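PDB 4R3U: 2-hydroxyisobutanoyl-CoA mutase large subunit from Aquincola tertiaricarbonis, which forms, together with the small cobalamin-binding subunit HcmB, the B12-dependent mutase that interconverts 2-hydroxyisobutyryl-CoA and (S)-3-hydroxybutyryl-CoA. Local coordinates for residues A[110-115]-A[163-168]; A[154-160]-A[505-511]; A[51-55]-A[425-429]. All blocks are in the same frame, centred on the assembly; numbering follows the deposited sequence.

Contact 1: residues A[110-115]-A[163-168]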
ATOM      1  N   THR A 110     -18.387 -22.321   7.675  1.00 26.34           N
ATOM      2  CA  THR A 110     -17.632 -21.189   8.251  1.00 25.48           C
ATOM      3  C   THR A 110     -16.475 -21.696   9.133  1.00 29.20           C
ATOM      4  O   THR A 110     -15.427 -21.054   9.175  1.00 28.79           O
ATOM      5  CB  THR A 110     -18.604 -20.218   8.975  1.00 25.53           C
ATOM      6  OG1 THR A 110     -19.560 -19.778   8.021  1.00 24.49           O
ATOM      7  CG2 THR A 110     -17.908 -19.007   9.547  1.00 22.24           C
ATOM      8  N   ASN A 111     -16.656 -22.854   9.818  1.00 26.37           N
ATOM      9  CA  ASN A 111     -15.608 -23.471  10.642  1.00 27.72           C
ATOM     10  C   ASN A 111     -14.381 -23.844   9.782  1.00 31.57           C
ATOM     11  O   ASN A 111     -13.254 -23.659  10.229  1.00 31.53           O
ATOM     12  CB  ASN A 111     -16.147 -24.712  11.364  1.00 30.15           C
ATOM     13  CG  ASN A 111     -15.130 -25.440  12.190  1.00 36.71           C
ATOM     14  OD1 ASN A 111     -14.596 -26.465  11.771  1.00 33.86           O
ATOM     15  ND2 ASN A 111     -14.835 -24.923  13.377  1.00 29.91           N
ATOM     16  N   LYS A 112     -14.613 -24.363   8.553  1.00 28.36           N
ATOM     17  CA  LYS A 112     -13.582 -24.725   7.581  1.00 27.50           C
ATOM     18  C   LYS A 112     -12.773 -23.449   7.204  1.00 27.84           C
ATOM     19  O   LYS A 112     -11.532 -23.483   7.209  1.00 26.39           O
ATOM     20  CB  LYS A 112     -14.228 -25.400   6.345  1.00 30.09           C
ATOM     21  CG  LYS A 112     -13.234 -25.863   5.257  1.00 48.05           C
ATOM     22  CD  LYS A 112     -13.893 -26.055   3.888  1.00 56.78           C
ATOM     23  CE  LYS A 112     -13.614 -24.946   2.868  1.00 59.10           C
ATOM     24  NZ  LYS A 112     -14.674 -23.892   2.814  1.00 54.49           N
ATOM     25  N   ARG A 113     -13.482 -22.322   6.931  1.00 24.15           N
ATOM     26  CA  ARG A 113     -12.866 -21.014   6.638  1.00 22.76           C
ATOM     27  C   ARG A 113     -12.074 -20.464   7.845  1.00 26.14           C
ATOM     28  O   ARG A 113     -10.991 -19.933   7.630  1.00 26.37           O
ATOM     29  CB  ARG A 113     -13.908 -19.984   6.152  1.00 21.52           C
ATOM     30  CG  ARG A 113     -13.325 -18.644   5.663  1.00 26.57           C
ATOM     31  CD  ARG A 113     -12.371 -18.755   4.474  1.00 21.83           C
ATOM     32  NE  ARG A 113     -13.114 -19.047   3.257  1.00 22.53           N
ATOM     33  CZ  ARG A 113     -13.536 -18.120   2.410  1.00 31.32           C
ATOM     34  NH1 ARG A 113     -14.248 -18.460   1.355  1.00 20.26           N
ATOM     35  NH2 ARG A 113     -13.322 -16.834   2.661  1.00 17.41           N
ATOM     36  N   PHE A 114     -12.584 -20.617   9.110  1.00 23.32           N
ATOM     37  CA  PHE A 114     -11.841 -20.211  10.324  1.00 22.68           C
ATOM     38  C   PHE A 114     -10.469 -20.865  10.314  1.00 26.29           C
ATOM     39  O   PHE A 114      -9.454 -20.187  10.470  1.00 25.26           O
ATOM     40  CB  PHE A 114     -12.567 -20.610  11.628  1.00 23.16           C
ATOM     41  CG  PHE A 114     -13.786 -19.800  11.990  1.00 23.09           C
ATOM     42  CD1 PHE A 114     -14.036 -18.566  11.384  1.00 24.03           C
ATOM     43  CD2 PHE A 114     -14.706 -20.278  12.922  1.00 24.30           C
ATOM     44  CE1 PHE A 114     -15.175 -17.822  11.723  1.00 24.07           C
ATOM     45  CE2 PHE A 114     -15.812 -19.509  13.292  1.00 25.35           C
ATOM     46  CZ  PHE A 114     -16.050 -18.295  12.675  1.00 23.10           C
ATOM     47  N   LYS A 115     -10.459 -22.188  10.104  1.00 26.30           N
ATOM     48  CA  LYS A 115      -9.262 -23.043  10.073  1.00 26.79           C
ATOM     49  C   LYS A 115      -8.299 -22.634   8.976  1.00 30.45           C
ATOM     50  O   LYS A 115      -7.104 -22.511   9.253  1.00 33.33           O
ATOM     51  CB  LYS A 115      -9.644 -24.526  10.047  1.00 27.97           C
ATOM     52  CG  LYS A 115     -10.370 -24.919  11.332  1.00 33.31           C
ATOM     53  CD  LYS A 115     -10.988 -26.293  11.296  1.00 35.08           C
ATOM     54  CE  LYS A 115     -11.401 -26.734  12.679  1.00 30.27           C
ATOM     55  NZ  LYS A 115     -12.382 -27.858  12.619  1.00 31.74           N
ATOM     56  N   ALA A 163     -21.029 -26.593  15.839  1.00 34.50           N
ATOM     57  CA  ALA A 163     -20.526 -26.865  14.476  1.00 33.34           C
ATOM     58  C   ALA A 163     -19.607 -25.750  14.045  1.00 37.86           C
ATOM     59  O   ALA A 163     -18.537 -26.034  13.511  1.00 39.13           O
ATOM     60  CB  ALA A 163     -21.676 -26.998  13.487  1.00 33.41           C
ATOM     61  N   LEU A 164     -19.997 -24.488  14.332  1.00 33.78           N
ATOM     62  CA  LEU A 164     -19.249 -23.271  14.024  1.00 33.45           C
ATOM     63  C   LEU A 164     -17.872 -23.207  14.664  1.00 37.06           C
ATOM     64  O   LEU A 164     -16.920 -22.790  14.015  1.00 37.77           O
ATOM     65  CB  LEU A 164     -20.066 -22.016  14.422  1.00 33.27           C
ATOM     66  CG  LEU A 164     -19.392 -20.638  14.193  1.00 36.41           C
ATOM     67  CD1 LEU A 164     -19.432 -20.253  12.746  1.00 36.51           C
ATOM     68  CD2 LEU A 164     -20.034 -19.568  15.025  1.00 36.49           C
ATOM     69  N   LEU A 165     -17.796 -23.529  15.940  1.00 33.81           N
ATOM     70  CA  LEU A 165     -16.594 -23.435  16.758  1.00 33.13           C
ATOM     71  C   LEU A 165     -15.965 -24.800  17.074  1.00 37.13           C
ATOM     72  O   LEU A 165     -15.174 -24.915  18.008  1.00 36.68           O
ATOM     73  CB  LEU A 165     -16.908 -22.615  18.045  1.00 33.21           C
ATOM     74  CG  LEU A 165     -17.227 -21.120  17.812  1.00 34.45           C
ATOM     75  CD1 LEU A 165     -17.900 -20.501  19.006  1.00 33.02           C
ATOM     76  CD2 LEU A 165     -15.958 -20.318  17.411  1.00 34.75           C
ATOM     77  N   ALA A 166     -16.271 -25.814  16.246  1.00 33.82           N
ATOM     78  CA  ALA A 166     -15.725 -27.160  16.381  1.00 34.59           C
ATOM     79  C   ALA A 166     -14.210 -27.106  16.274  1.00 36.94           C
ATOM     80  O   ALA A 166     -13.683 -26.404  15.410  1.00 34.23           O
ATOM     81  CB  ALA A 166     -16.299 -28.071  15.304  1.00 34.54           C
ATOM     82  N   ASP A 167     -13.516 -27.810  17.189  1.00 36.64           N
ATOM     83  CA  ASP A 167     -12.048 -27.889  17.260  1.00 37.43           C
ATOM     84  C   ASP A 167     -11.356 -26.514  17.467  1.00 42.31           C
ATOM     85  O   ASP A 167     -10.187 -26.356  17.121  1.00 43.04           O
ATOM     86  CB  ASP A 167     -11.449 -28.658  16.045  1.00 38.14           C
ATOM     87  CG  ASP A 167     -12.269 -29.851  15.575  1.00 42.49           C
ATOM     88  OD1 ASP A 167     -12.348 -30.862  16.330  1.00 43.46           O
ATOM     89  OD2 ASP A 167     -12.856 -29.764  14.478  1.00 46.22           O
ATOM     90  N   ILE A 168     -12.076 -25.534  18.052  1.00 37.85           N
ATOM     91  CA  ILE A 168     -11.540 -24.194  18.303  1.00 37.06           C
ATOM     92  C   ILE A 168     -11.414 -23.993  19.789  1.00 40.15           C
ATOM     93  O   ILE A 168     -12.429 -24.050  20.478  1.00 40.03           O
ATOM     94  CB  ILE A 168     -12.421 -23.071  17.634  1.00 38.56           C
ATOM     95  CG1 ILE A 168     -12.641 -23.283  16.090  1.00 37.52           C
ATOM     96  CG2 ILE A 168     -11.900 -21.664  17.988  1.00 37.84           C
ATOM     97  CD1 ILE A 168     -11.460 -22.968  15.115  1.00 38.78           C
TER
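Thr110 opens the contact on helix 107-119 of the substrate-binding TIM barrel, its CG2 3.8 Å from Leu164 CD1, while its hydroxyl is hydrogen-bonded to Phe104 O. One residue on, Asn111 points at the place where helix 158-164 gives way to a type II beta turn, Leu165 to Ile168. Its ND2 donates to two carbonyls, Leu164 O at 3.1 Å and Ala166 O at 2.8 Å. Phe114 lies on the inner side, CE2 3.7 Å from Leu164 CD1 and 4.2 Å from Leu165 CD2; the ring, Leu164 and Ile168 also pack on strand 125-128, so the two connections share one barrel strand as their floor. Lys115, nearer the solvent, reaches across with NZ to Asp167 OD2 (2.7 Å, a salt bridge) and back to Asn111 OD1 (2.7 Å). The Asn111 amide is thus used at both ends: its nitrogen occupies carbonyls at the helix end and in the turn, its oxygen holds the lysine, and an apolar inner layer meets a charged outer one.

Contact 2: residues A[154-160]-A[505-511]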
ATOM      1  N   ALA A 154     -25.476 -19.272   9.130  1.00 22.81           N
ATOM      2  CA  ALA A 154     -26.790 -19.434   9.721  1.00 21.82           C
ATOM      3  C   ALA A 154     -26.619 -19.977  11.136  1.00 27.05           C
ATOM      4  O   ALA A 154     -25.943 -21.002  11.324  1.00 26.42           O
ATOM      5  CB  ALA A 154     -27.617 -20.398   8.894  1.00 22.69           C
ATOM      6  N   ILE A 155     -27.179 -19.262  12.140  1.00 23.65           N
ATOM      7  CA  ILE A 155     -27.198 -19.729  13.514  1.00 25.48           C
ATOM      8  C   ILE A 155     -28.655 -19.664  14.004  1.00 33.70           C
ATOM      9  O   ILE A 155     -29.246 -18.581  14.060  1.00 33.48           O
ATOM     10  CB  ILE A 155     -26.162 -19.087  14.504  1.00 28.39           C
ATOM     11  CG1 ILE A 155     -24.711 -19.067  13.935  1.00 27.06           C
ATOM     12  CG2 ILE A 155     -26.215 -19.783  15.909  1.00 28.77           C
ATOM     13  CD1 ILE A 155     -23.933 -20.406  13.928  1.00 32.84           C
ATOM     14  N   ASP A 156     -29.246 -20.837  14.313  1.00 32.38           N
ATOM     15  CA  ASP A 156     -30.632 -20.913  14.811  1.00 32.05           C
ATOM     16  C   ASP A 156     -30.628 -21.450  16.205  1.00 34.91           C
ATOM     17  O   ASP A 156     -31.437 -21.027  17.013  1.00 33.60           O
ATOM     18  CB  ASP A 156     -31.539 -21.804  13.924  1.00 33.03           C
ATOM     19  CG  ASP A 156     -31.738 -21.328  12.499  1.00 35.17           C
ATOM     20  OD1 ASP A 156     -31.549 -20.139  12.244  1.00 38.60           O
ATOM     21  OD2 ASP A 156     -32.068 -22.151  11.642  1.00 35.05           O
ATOM     22  N   THR A 157     -29.694 -22.379  16.479  1.00 33.21           N
ATOM     23  CA  THR A 157     -29.536 -23.167  17.718  1.00 33.25           C
ATOM     24  C   THR A 157     -28.064 -23.191  18.234  1.00 34.15           C
ATOM     25  O   THR A 157     -27.125 -22.873  17.500  1.00 31.38           O
ATOM     26  CB  THR A 157     -30.003 -24.614  17.437  1.00 38.26           C
ATOM     27  OG1 THR A 157     -29.128 -25.213  16.473  1.00 38.25           O
ATOM     28  CG2 THR A 157     -31.429 -24.691  16.923  1.00 34.22           C
ATOM     29  N   LEU A 158     -27.887 -23.587  19.495  1.00 31.70           N
ATOM     30  CA  LEU A 158     -26.583 -23.749  20.137  1.00 31.69           C
ATOM     31  C   LEU A 158     -25.816 -24.872  19.401  1.00 38.92           C
ATOM     32  O   LEU A 158     -24.590 -24.782  19.248  1.00 39.59           O
ATOM     33  CB  LEU A 158     -26.784 -24.079  21.617  1.00 32.92           C
ATOM     34  CG  LEU A 158     -25.615 -24.635  22.438  1.00 36.59           C
ATOM     35  CD1 LEU A 158     -24.443 -23.650  22.494  1.00 34.87           C
ATOM     36  CD2 LEU A 158     -26.088 -24.966  23.843  1.00 38.76           C
ATOM     37  N   ALA A 159     -26.560 -25.890  18.895  1.00 35.45           N
ATOM     38  CA  ALA A 159     -26.051 -26.998  18.094  1.00 34.61           C
ATOM     39  C   ALA A 159     -25.251 -26.485  16.886  1.00 37.24           C
ATOM     40  O   ALA A 159     -24.193 -27.040  16.589  1.00 36.66           O
ATOM     41  CB  ALA A 159     -27.202 -27.861  17.623  1.00 35.48           C
ATOM     42  N   ASP A 160     -25.731 -25.407  16.214  1.00 33.06           N
ATOM     43  CA  ASP A 160     -25.076 -24.787  15.056  1.00 30.43           C
ATOM     44  C   ASP A 160     -23.782 -24.109  15.492  1.00 37.37           C
ATOM     45  O   ASP A 160     -22.809 -24.052  14.708  1.00 38.38           O
ATOM     46  CB  ASP A 160     -25.953 -23.700  14.413  1.00 29.69           C
ATOM     47  CG  ASP A 160     -27.310 -24.084  13.875  1.00 38.66           C
ATOM     48  OD1 ASP A 160     -27.496 -25.265  13.504  1.00 38.13           O
ATOM     49  OD2 ASP A 160     -28.160 -23.179  13.723  1.00 46.68           O
ATOM     50  N   GLN A 505     -29.468 -26.941   6.989  1.00 42.03           N
ATOM     51  CA  GLN A 505     -29.714 -26.091   8.148  1.00 40.73           C
ATOM     52  C   GLN A 505     -31.065 -26.373   8.809  1.00 43.03           C
ATOM     53  O   GLN A 505     -31.081 -26.561  10.028  1.00 43.50           O
ATOM     54  CB  GLN A 505     -29.537 -24.608   7.762  1.00 40.39           C
ATOM     55  CG  GLN A 505     -29.736 -23.605   8.878  1.00 46.03           C
ATOM     56  CD  GLN A 505     -28.754 -23.678  10.013  1.00 50.95           C
ATOM     57  OE1 GLN A 505     -27.577 -24.039   9.852  1.00 43.95           O
ATOM     58  NE2 GLN A 505     -29.220 -23.260  11.176  1.00 36.64           N
ATOM     59  N   ILE A 506     -32.170 -26.450   8.028  1.00 37.77           N
ATOM     60  CA  ILE A 506     -33.522 -26.744   8.557  1.00 38.08           C
ATOM     61  C   ILE A 506     -33.543 -28.116   9.250  1.00 42.53           C
ATOM     62  O   ILE A 506     -34.094 -28.246  10.349  1.00 42.11           O
ATOM     63  CB  ILE A 506     -34.649 -26.637   7.495  1.00 41.78           C
ATOM     64  CG1 ILE A 506     -34.452 -25.508   6.434  1.00 40.83           C
ATOM     65  CG2 ILE A 506     -36.056 -26.629   8.107  1.00 43.78           C
ATOM     66  CD1 ILE A 506     -34.526 -24.138   6.826  1.00 42.29           C
ATOM     67  N   SER A 507     -32.889 -29.119   8.626  1.00 39.64           N
ATOM     68  CA  SER A 507     -32.761 -30.487   9.130  1.00 39.56           C
ATOM     69  C   SER A 507     -32.333 -30.489  10.588  1.00 41.86           C
ATOM     70  O   SER A 507     -32.973 -31.168  11.396  1.00 43.89           O
ATOM     71  CB  SER A 507     -31.747 -31.263   8.298  1.00 43.95           C
ATOM     72  OG  SER A 507     -32.224 -31.466   6.981  1.00 60.32           O
ATOM     73  N   ARG A 508     -31.264 -29.710  10.922  1.00 34.91           N
ATOM     74  CA  ARG A 508     -30.723 -29.574  12.274  1.00 34.35           C
ATOM     75  C   ARG A 508     -31.659 -28.816  13.202  1.00 38.36           C
ATOM     76  O   ARG A 508     -31.855 -29.262  14.335  1.00 38.99           O
ATOM     77  CB  ARG A 508     -29.340 -28.918  12.250  1.00 33.02           C
ATOM     78  CG  ARG A 508     -28.692 -28.761  13.633  1.00 34.07           C
ATOM     79  CD  ARG A 508     -27.200 -28.909  13.581  1.00 36.86           C
ATOM     80  NE  ARG A 508     -26.611 -27.834  12.791  1.00 39.10           N
ATOM     81  CZ  ARG A 508     -25.459 -27.920  12.151  1.00 48.84           C
ATOM     82  NH1 ARG A 508     -25.022 -26.901  11.420  1.00 37.64           N
ATOM     83  NH2 ARG A 508     -24.746 -29.033  12.207  1.00 43.94           N
ATOM     84  N   THR A 509     -32.224 -27.682  12.740  1.00 34.74           N
ATOM     85  CA  THR A 509     -33.159 -26.856  13.517  1.00 35.13           C
ATOM     86  C   THR A 509     -34.384 -27.681  13.916  1.00 43.77           C
ATOM     87  O   THR A 509     -34.768 -27.652  15.092  1.00 44.89           O
ATOM     88  CB  THR A 509     -33.457 -25.508  12.808  1.00 36.41           C
ATOM     89  OG1 THR A 509     -32.235 -24.785  12.721  1.00 33.45           O
ATOM     90  CG2 THR A 509     -34.440 -24.639  13.574  1.00 31.80           C
ATOM     91  N   ARG A 510     -34.952 -28.465  12.948  1.00 40.50           N
ATOM     92  CA  ARG A 510     -36.124 -29.339  13.140  1.00 40.90           C
ATOM     93  C   ARG A 510     -35.846 -30.431  14.181  1.00 45.04           C
ATOM     94  O   ARG A 510     -36.733 -30.756  14.989  1.00 46.88           O
ATOM     95  CB  ARG A 510     -36.565 -29.999  11.811  1.00 40.07           C
ATOM     96  CG  ARG A 510     -37.293 -29.077  10.832  1.00 46.94           C
ATOM     97  CD  ARG A 510     -37.891 -29.854   9.667  1.00 57.57           C
ATOM     98  NE  ARG A 510     -38.413 -28.964   8.628  1.00 73.54           N
ATOM     99  CZ  ARG A 510     -38.768 -29.353   7.400  1.00 96.25           C
ATOM    100  NH1 ARG A 510     -38.630 -30.622   7.030  1.00 88.21           N
ATOM    101  NH2 ARG A 510     -39.238 -28.468   6.528  1.00 81.25           N
ATOM    102  N   ARG A 511     -34.616 -30.998  14.137  1.00 38.47           N
ATOM    103  CA  ARG A 511     -34.109 -32.050  15.002  1.00 38.28           C
ATOM    104  C   ARG A 511     -33.991 -31.526  16.433  1.00 41.60           C
ATOM    105  O   ARG A 511     -34.492 -32.173  17.360  1.00 44.05           O
ATOM    106  CB  ARG A 511     -32.741 -32.539  14.484  1.00 38.73           C
ATOM    107  CG  ARG A 511     -32.237 -33.838  15.109  1.00 55.56           C
ATOM    108  CD  ARG A 511     -30.722 -33.988  15.048  1.00 76.79           C
ATOM    109  NE  ARG A 511     -29.973 -32.794  15.469  1.00 86.59           N
ATOM    110  CZ  ARG A 511     -29.121 -32.755  16.490  1.00 97.35           C
ATOM    111  NH1 ARG A 511     -28.897 -33.841  17.219  1.00 87.36           N
ATOM    112  NH2 ARG A 511     -28.489 -31.630  16.788  1.00 76.27           N
TER
HETATM  113  O   HOH W   1     -25.403 -23.791  11.073  1.00 29.85           O
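A capping box starts helix 158-164, and helix 501-515, from far along the chain, docks its side chains against it on the outside of the TIM barrel. Thr157 is the N-cap: Asp160 N donates weakly to Thr157 OG1 (3.4 Å), and Asp160 OD2 in return accepts from Thr157 N at 3.3 Å. The same oxygen takes a shorter bond from Asp156 N, 2.6 Å, so the carboxylate gathers the backbone leading into the helix.

Helix 501-515 meets this corner with Gln505, Arg508 and Thr509, one turn of its surface. Gln505 NE2 bridges the two acids, donating to Asp160 OD2 at 2.8 Å and to Asp156 OD2 at 3.1 Å. Thr509 OG1 adds a bond to Asp156 OD2 (2.9 Å), an oxygen also bonded to Ser139. Arg508 NE forms a salt bridge with Asp160 OD1 at 2.8 Å, and its NH2 pairs with Glu108 of helix 107-119, tying a third helix to the corner. Apolar contact is slight: Ala154 CB meets Gln505 CD at 3.6 Å, and Ala159 CB lies 4.2 Å from Arg508 CD. Both acids are buried, and amide, hydroxyl and guanidinium donors reach Asp156 OD2 and both oxygens of Asp160. A water completes the join, donating to Ala154 O at 2.9 Å and to Gln505 OE1 at 2.5 Å, and accepting from Arg508 NH1 at 3.2 Å.

Contact 3: residues A[51-55]-A[425-429]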
ATOM      1  N   THR A  51      -9.906  17.763   2.760  1.00 26.68           N
ATOM      2  CA  THR A  51      -9.802  16.328   2.945  1.00 25.10           C
ATOM      3  C   THR A  51     -11.106  15.707   2.282  1.00 30.10           C
ATOM      4  O   THR A  51     -11.981  16.464   1.814  1.00 32.35           O
ATOM      5  CB  THR A  51      -9.736  16.011   4.452  1.00 30.31           C
ATOM      6  OG1 THR A  51     -10.828  16.629   5.129  1.00 28.99           O
ATOM      7  CG2 THR A  51      -8.459  16.427   5.095  1.00 22.29           C
ATOM      8  N   ILE A  52     -11.237  14.367   2.225  1.00 22.93           N
ATOM      9  CA  ILE A  52     -12.443  13.736   1.650  1.00 22.18           C
ATOM     10  C   ILE A  52     -13.618  14.063   2.585  1.00 28.36           C
ATOM     11  O   ILE A  52     -14.721  14.353   2.128  1.00 31.28           O
ATOM     12  CB  ILE A  52     -12.252  12.217   1.431  1.00 24.14           C
ATOM     13  CG1 ILE A  52     -11.173  11.931   0.361  1.00 22.95           C
ATOM     14  CG2 ILE A  52     -13.583  11.511   1.099  1.00 25.51           C
ATOM     15  CD1 ILE A  52     -10.654  10.454   0.273  1.00 22.20           C
ATOM     16  N   GLY A  53     -13.325  14.133   3.877  1.00 24.46           N
ATOM     17  CA  GLY A  53     -14.284  14.486   4.918  1.00 24.96           C
ATOM     18  C   GLY A  53     -14.615  15.962   5.024  1.00 27.30           C
ATOM     19  O   GLY A  53     -15.214  16.377   6.015  1.00 26.50           O
ATOM     20  N   ASP A  54     -14.238  16.751   3.982  1.00 24.73           N
ATOM     21  CA  ASP A  54     -14.514  18.186   3.808  1.00 26.44           C
ATOM     22  C   ASP A  54     -13.872  19.173   4.791  1.00 32.37           C
ATOM     23  O   ASP A  54     -14.376  20.281   4.983  1.00 34.55           O
ATOM     24  CB  ASP A  54     -16.014  18.448   3.632  1.00 28.51           C
ATOM     25  CG  ASP A  54     -16.508  18.507   2.213  1.00 39.35           C
ATOM     26  OD1 ASP A  54     -15.800  17.993   1.311  1.00 41.61           O
ATOM     27  OD2 ASP A  54     -17.621  19.027   2.001  1.00 49.30           O
ATOM     28  N   PHE A  55     -12.764  18.785   5.402  1.00 28.23           N
ATOM     29  CA  PHE A  55     -12.038  19.691   6.284  1.00 28.46           C
ATOM     30  C   PHE A  55     -11.050  20.440   5.410  1.00 33.86           C
ATOM     31  O   PHE A  55     -10.320  19.792   4.653  1.00 33.45           O
ATOM     32  CB  PHE A  55     -11.279  18.907   7.365  1.00 28.97           C
ATOM     33  CG  PHE A  55     -12.044  18.630   8.628  1.00 29.76           C
ATOM     34  CD1 PHE A  55     -13.267  17.981   8.589  1.00 30.30           C
ATOM     35  CD2 PHE A  55     -11.512  18.971   9.870  1.00 33.11           C
ATOM     36  CE1 PHE A  55     -13.974  17.720   9.760  1.00 31.41           C
ATOM     37  CE2 PHE A  55     -12.205  18.684  11.049  1.00 35.72           C
ATOM     38  CZ  PHE A  55     -13.432  18.057  10.985  1.00 33.12           C
ATOM     39  N   LEU A 425      -4.928  18.655  12.527  1.00 28.19           N
ATOM     40  CA  LEU A 425      -6.127  17.941  12.096  1.00 28.56           C
ATOM     41  C   LEU A 425      -6.760  17.149  13.247  1.00 29.88           C
ATOM     42  O   LEU A 425      -7.989  17.173  13.374  1.00 29.37           O
ATOM     43  CB  LEU A 425      -5.814  17.045  10.883  1.00 28.65           C
ATOM     44  CG  LEU A 425      -6.990  16.677   9.956  1.00 34.39           C
ATOM     45  CD1 LEU A 425      -7.851  17.918   9.571  1.00 35.41           C
ATOM     46  CD2 LEU A 425      -6.490  15.953   8.724  1.00 35.38           C
ATOM     47  N   THR A 426      -5.922  16.489  14.111  1.00 24.51           N
ATOM     48  CA  THR A 426      -6.390  15.775  15.312  1.00 24.89           C
ATOM     49  C   THR A 426      -7.171  16.776  16.196  1.00 31.14           C
ATOM     50  O   THR A 426      -8.282  16.476  16.654  1.00 29.58           O
ATOM     51  CB  THR A 426      -5.199  15.173  16.094  1.00 30.28           C
ATOM     52  OG1 THR A 426      -4.494  14.247  15.260  1.00 27.28           O
ATOM     53  CG2 THR A 426      -5.619  14.516  17.417  1.00 25.07           C
ATOM     54  N   THR A 427      -6.597  17.984  16.380  1.00 29.57           N
ATOM     55  CA  THR A 427      -7.216  19.040  17.191  1.00 30.86           C
ATOM     56  C   THR A 427      -8.521  19.606  16.585  1.00 33.77           C
ATOM     57  O   THR A 427      -9.457  19.911  17.332  1.00 33.74           O
ATOM     58  CB  THR A 427      -6.152  20.056  17.638  1.00 31.44           C
ATOM     59  OG1 THR A 427      -5.152  19.361  18.410  1.00 26.20           O
ATOM     60  CG2 THR A 427      -6.743  21.200  18.433  1.00 25.89           C
ATOM     61  N   GLU A 428      -8.561  19.738  15.245  1.00 30.10           N
ATOM     62  CA  GLU A 428      -9.713  20.215  14.474  1.00 30.54           C
ATOM     63  C   GLU A 428     -10.854  19.211  14.621  1.00 36.27           C
ATOM     64  O   GLU A 428     -11.970  19.610  14.967  1.00 38.19           O
ATOM     65  CB  GLU A 428      -9.346  20.448  12.996  1.00 31.44           C
ATOM     66  CG  GLU A 428      -9.152  21.912  12.650  1.00 52.15           C
ATOM     67  CD  GLU A 428     -10.413  22.764  12.754  1.00 82.81           C
ATOM     68  OE1 GLU A 428     -10.551  23.494  13.765  1.00 78.13           O
ATOM     69  OE2 GLU A 428     -11.265  22.694  11.836  1.00 69.09           O
ATOM     70  N   TYR A 429     -10.557  17.902  14.457  1.00 31.52           N
ATOM     71  CA  TYR A 429     -11.537  16.838  14.662  1.00 30.52           C
ATOM     72  C   TYR A 429     -12.151  16.868  16.074  1.00 35.58           C
ATOM     73  O   TYR A 429     -13.375  16.868  16.187  1.00 36.65           O
ATOM     74  CB  TYR A 429     -10.953  15.449  14.318  1.00 29.72           C
ATOM     75  CG  TYR A 429     -11.332  15.036  12.920  1.00 30.49           C
ATOM     76  CD1 TYR A 429     -12.528  14.354  12.672  1.00 32.56           C
ATOM     77  CD2 TYR A 429     -10.580  15.457  11.824  1.00 30.32           C
ATOM     78  CE1 TYR A 429     -12.934  14.059  11.371  1.00 32.16           C
ATOM     79  CE2 TYR A 429     -10.968  15.154  10.524  1.00 30.00           C
ATOM     80  CZ  TYR A 429     -12.140  14.450  10.303  1.00 34.19           C
ATOM     81  OH  TYR A 429     -12.543  14.207   9.017  1.00 32.74           O
TER
HETATM   82  O   HOH W   2     -15.416  14.721   8.212  1.00 25.58           O
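An offset aromatic stack pins the loop of a small beta hairpin, strands 49-50 and 56-57, to helix 420-442. Phe55, the residue with the largest area buried here, lies almost parallel to Tyr429, with planes at 3° and ring centroids 4.1 Å apart; Phe55 CE2 comes within 3.7 Å of Tyr429 CD2. The edge of the phenylalanine ring meets the helix backbone at Glu428, Phe55 CE2 3.9 Å from Glu428 C, and Leu425 closes in with CD1 3.8 Å from Phe55 CD2. Leu425 also touches the turn's start, CD2 4.2 Å from Thr51 CG2. The turn itself is type I, Thr51 to Asp54, steadied by Phe55 N donating to Thr51 OG1 at 2.9 Å. Leu265 of helix 264-283 packs on both stacked rings. Glu308 of helix 306-327 hydrogen-bonds Thr51 OG1, Gly53 N and Tyr429 OH, so one carboxylate joins turn and helix. The tyrosine hydroxyl also meets the turn through a water, which donates to Tyr429 OH at 3.0 Å and to Gly53 O at 2.8 Å.

Contacts 1 and 2 are neighbours, their centres 16 Å apart, and share helix 158-164: contact 2 holds its beginning, contact 1 its end. They touch where Ala163 CB lies 3.9 Å from Arg508 NH2 and Leu164 CD2 lies 4.1 Å from Ile155 CD1. Contact 1 is the closer to the active site, with the Thr110 side chain about 7 Å from bound 5'-deoxyadenosine and about 8 Å from the side chain of Asp128, a residue considered important for stereospecificity; in contact 2 the Ala154 side chain is about 11 Å from bound 5'-deoxyadenosine and about 11 Å from the Asp128 side chain. Contact 3 lies across the chain's centre, its centre 41 Å from that of contact 1 and 47 Å from that of contact 2, away from the active site.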